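Local coordinates for hypothetical protein (Staphylococcus aureus subsp. aureus, PDB 2IL5) that is of unknown function but belongs to the Activator of Hsp90 ATPase homolog 1-like family, whose Bet v 1-like fold often encloses a hydrophobic ligand cavity, at residues M120-Y124 with F154-F158. Sequence-based numbering, arbitrary orientation.
Sequences MLFYY and FELMF
F122 packs between F154 and F158, edge to face with each: its edge meets the face of F154, and the edge of F158 meets its own face. Its CB leaves strand 118-128 toward helix 136-166. CG lies anti to the backbone N (chi1 168°), which stands the ring up between the two helix side chains. F122 CG meets F158 CZ at 3.7 Å. CD1 and CD2 also border F158 CZ, which lies over the centre of one face of F122. CE1 still touches F158 CZ and begins to reach F154 CE1. CE2 meets F154 CD2 and CG. The tip, F122 CZ, points into the face of F154, 3.5 Å from F154 CE1. The F122 and F158 planes stand at 75°; those of F122 and F154 are more tilted, at 54°.

F154 in turn presents its edge to the face of Y124. F154 CE2 lies over the centre of the Y124 ring, 3.7 Å from Y124 CG, with the planes well tilted to each other. At the other end, selenomethionine M120 bends at chi3. This sets M120 CE almost on the normal of the F158 ring, 3.7 Å from the F158 centroid, as a CH-pi contact. M120 SE stays farther off, 5.2 Å from the F158 centroid, in a distant Met-aromatic contact. The opposite face of F158 has F154 O near its rim; the same oxygen accepts the helical bond from F158 N.

W33 also touches M120, F122 and F158. The Y124 hydroxyl hydrogen-bonds to Y146 and D104.

The contact packs the long C-terminal helix against the antiparallel sheet, consistent with the helix-grip fold of the Bet v 1-like clan. No hydrogen bond crosses between the segments. Cohesion here therefore rests on dispersion and on ring edges meeting pi faces, within a buried, apolar core.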
loop_
_atom_site.group_PDB
_atom_site.type_symbol
_atom_site.label_atom_id
_atom_site.label_comp_id
_atom_site.label_asym_id
_atom_site.label_seq_id
_atom_site.Cartn_x
_atom_site.Cartn_y
_atom_site.Cartn_z
HETATM N N MSE A 120 3.559 7.774 11.066
HETATM C CA MSE A 120 2.982 7.456 9.788
HETATM C C MSE A 120 1.578 6.963 10.005
HETATM O O MSE A 120 1.363 5.961 10.686
HETATM C CB MSE A 120 3.817 6.426 9.051
HETATM C CG MSE A 120 3.308 6.117 7.643
HETATM SE SE MSE A 120 4.238 4.612 6.801
HETATM C CE MSE A 120 3.313 3.108 7.565
ATOM N N LEU A 121 0.635 7.702 9.406
ATOM C CA LEU A 121 -0.782 7.404 9.451
ATOM C C LEU A 121 -1.301 6.947 8.059
ATOM O O LEU A 121 -1.359 7.711 7.071
ATOM C CB LEU A 121 -1.568 8.581 10.020
ATOM C CG LEU A 121 -1.100 9.085 11.400
ATOM C CD1 LEU A 121 -1.673 10.465 11.722
ATOM C CD2 LEU A 121 -1.460 8.064 12.488
ATOM N N PHE A 122 -1.650 5.668 8.022
ATOM C CA PHE A 122 -2.023 4.998 6.792
ATOM C C PHE A 122 -3.514 4.701 6.786
ATOM O O PHE A 122 -4.030 4.103 7.732
ATOM C CB PHE A 122 -1.161 3.702 6.625
ATOM C CG PHE A 122 -1.649 2.754 5.518
ATOM C CD1 PHE A 122 -1.236 2.930 4.195
ATOM C CD2 PHE A 122 -2.495 1.652 5.826
ATOM C CE1 PHE A 122 -1.643 2.033 3.213
ATOM C CE2 PHE A 122 -2.931 0.755 4.853
ATOM C CZ PHE A 122 -2.495 0.922 3.549
ATOM N N TYR A 123 -4.188 5.094 5.710
ATOM C CA TYR A 123 -5.600 4.766 5.507
ATOM C C TYR A 123 -5.771 4.018 4.189
ATOM O O TYR A 123 -5.193 4.419 3.210
ATOM C CB TYR A 123 -6.426 6.061 5.459
ATOM C CG TYR A 123 -7.836 5.860 4.942
ATOM C CD1 TYR A 123 -8.844 5.402 5.774
ATOM C CD2 TYR A 123 -8.163 6.136 3.606
ATOM C CE1 TYR A 123 -10.186 5.243 5.305
ATOM C CE2 TYR A 123 -9.469 5.994 3.137
ATOM C CZ TYR A 123 -10.487 5.539 4.007
ATOM O OH TYR A 123 -11.778 5.343 3.546
ATOM N N TYR A 124 -6.575 2.965 4.165
ATOM C CA TYR A 124 -6.845 2.217 2.961
ATOM C C TYR A 124 -8.325 1.898 2.864
ATOM O O TYR A 124 -8.941 1.497 3.863
ATOM C CB TYR A 124 -6.038 0.936 2.995
ATOM C CG TYR A 124 -6.372 -0.177 1.999
ATOM C CD1 TYR A 124 -5.835 -0.187 0.706
ATOM C CD2 TYR A 124 -7.177 -1.268 2.393
ATOM C CE1 TYR A 124 -6.076 -1.256 -0.186
ATOM C CE2 TYR A 124 -7.467 -2.325 1.509
ATOM C CZ TYR A 124 -6.904 -2.328 0.239
ATOM O OH TYR A 124 -7.208 -3.387 -0.606
ATOM N N PHE A 154 -0.554 -5.517 4.897
ATOM C CA PHE A 154 0.098 -4.219 5.055
ATOM C C PHE A 154 1.125 -4.143 6.188
ATOM O O PHE A 154 2.161 -3.523 6.003
ATOM C CB PHE A 154 -0.918 -3.065 5.188
ATOM C CG PHE A 154 -1.548 -2.682 3.898
ATOM C CD1 PHE A 154 -0.776 -2.170 2.855
ATOM C CD2 PHE A 154 -2.920 -2.851 3.706
ATOM C CE1 PHE A 154 -1.373 -1.809 1.634
ATOM C CE2 PHE A 154 -3.513 -2.496 2.499
ATOM C CZ PHE A 154 -2.733 -1.969 1.461
ATOM N N GLU A 155 0.822 -4.731 7.345
ATOM C CA GLU A 155 1.806 -4.898 8.423
ATOM C C GLU A 155 3.079 -5.534 7.921
ATOM O O GLU A 155 4.173 -5.065 8.269
ATOM C CB GLU A 155 1.291 -5.769 9.567
ATOM C CG GLU A 155 0.170 -5.194 10.426
ATOM C CD GLU A 155 0.491 -3.879 11.121
ATOM O OE1 GLU A 155 1.675 -3.581 11.323
ATOM O OE2 GLU A 155 -0.455 -3.154 11.501
ATOM N N LEU A 156 2.953 -6.623 7.147
ATOM C CA LEU A 156 4.134 -7.353 6.642
ATOM C C LEU A 156 4.915 -6.477 5.693
ATOM O O LEU A 156 6.140 -6.526 5.681
ATOM C CB LEU A 156 3.770 -8.634 5.896
ATOM C CG LEU A 156 3.519 -9.968 6.550
ATOM C CD1 LEU A 156 2.976 -10.929 5.489
ATOM C CD2 LEU A 156 4.763 -10.505 7.192
HETATM N N MSE A 157 4.187 -5.684 4.903
HETATM C CA MSE A 157 4.785 -4.693 3.988
HETATM C C MSE A 157 5.547 -3.556 4.665
HETATM O O MSE A 157 6.583 -3.125 4.172
HETATM C CB MSE A 157 3.705 -4.046 3.141
HETATM C CG MSE A 157 3.616 -4.589 1.757
HETATM SE SE MSE A 157 2.265 -3.554 0.808
HETATM C CE MSE A 157 0.897 -4.883 0.952
ATOM N N PHE A 158 4.972 -3.017 5.739
ATOM C CA PHE A 158 5.567 -1.879 6.406
ATOM C C PHE A 158 6.777 -2.339 7.194
ATOM O O PHE A 158 7.710 -1.575 7.405
ATOM C CB PHE A 158 4.581 -1.208 7.348
ATOM C CG PHE A 158 3.384 -0.662 6.669
ATOM C CD1 PHE A 158 3.442 -0.213 5.346
ATOM C CD2 PHE A 158 2.188 -0.555 7.353
ATOM C CE1 PHE A 158 2.314 0.318 4.725
ATOM C CE2 PHE A 158 1.094 -0.017 6.728
ATOM C CZ PHE A 158 1.158 0.410 5.409
#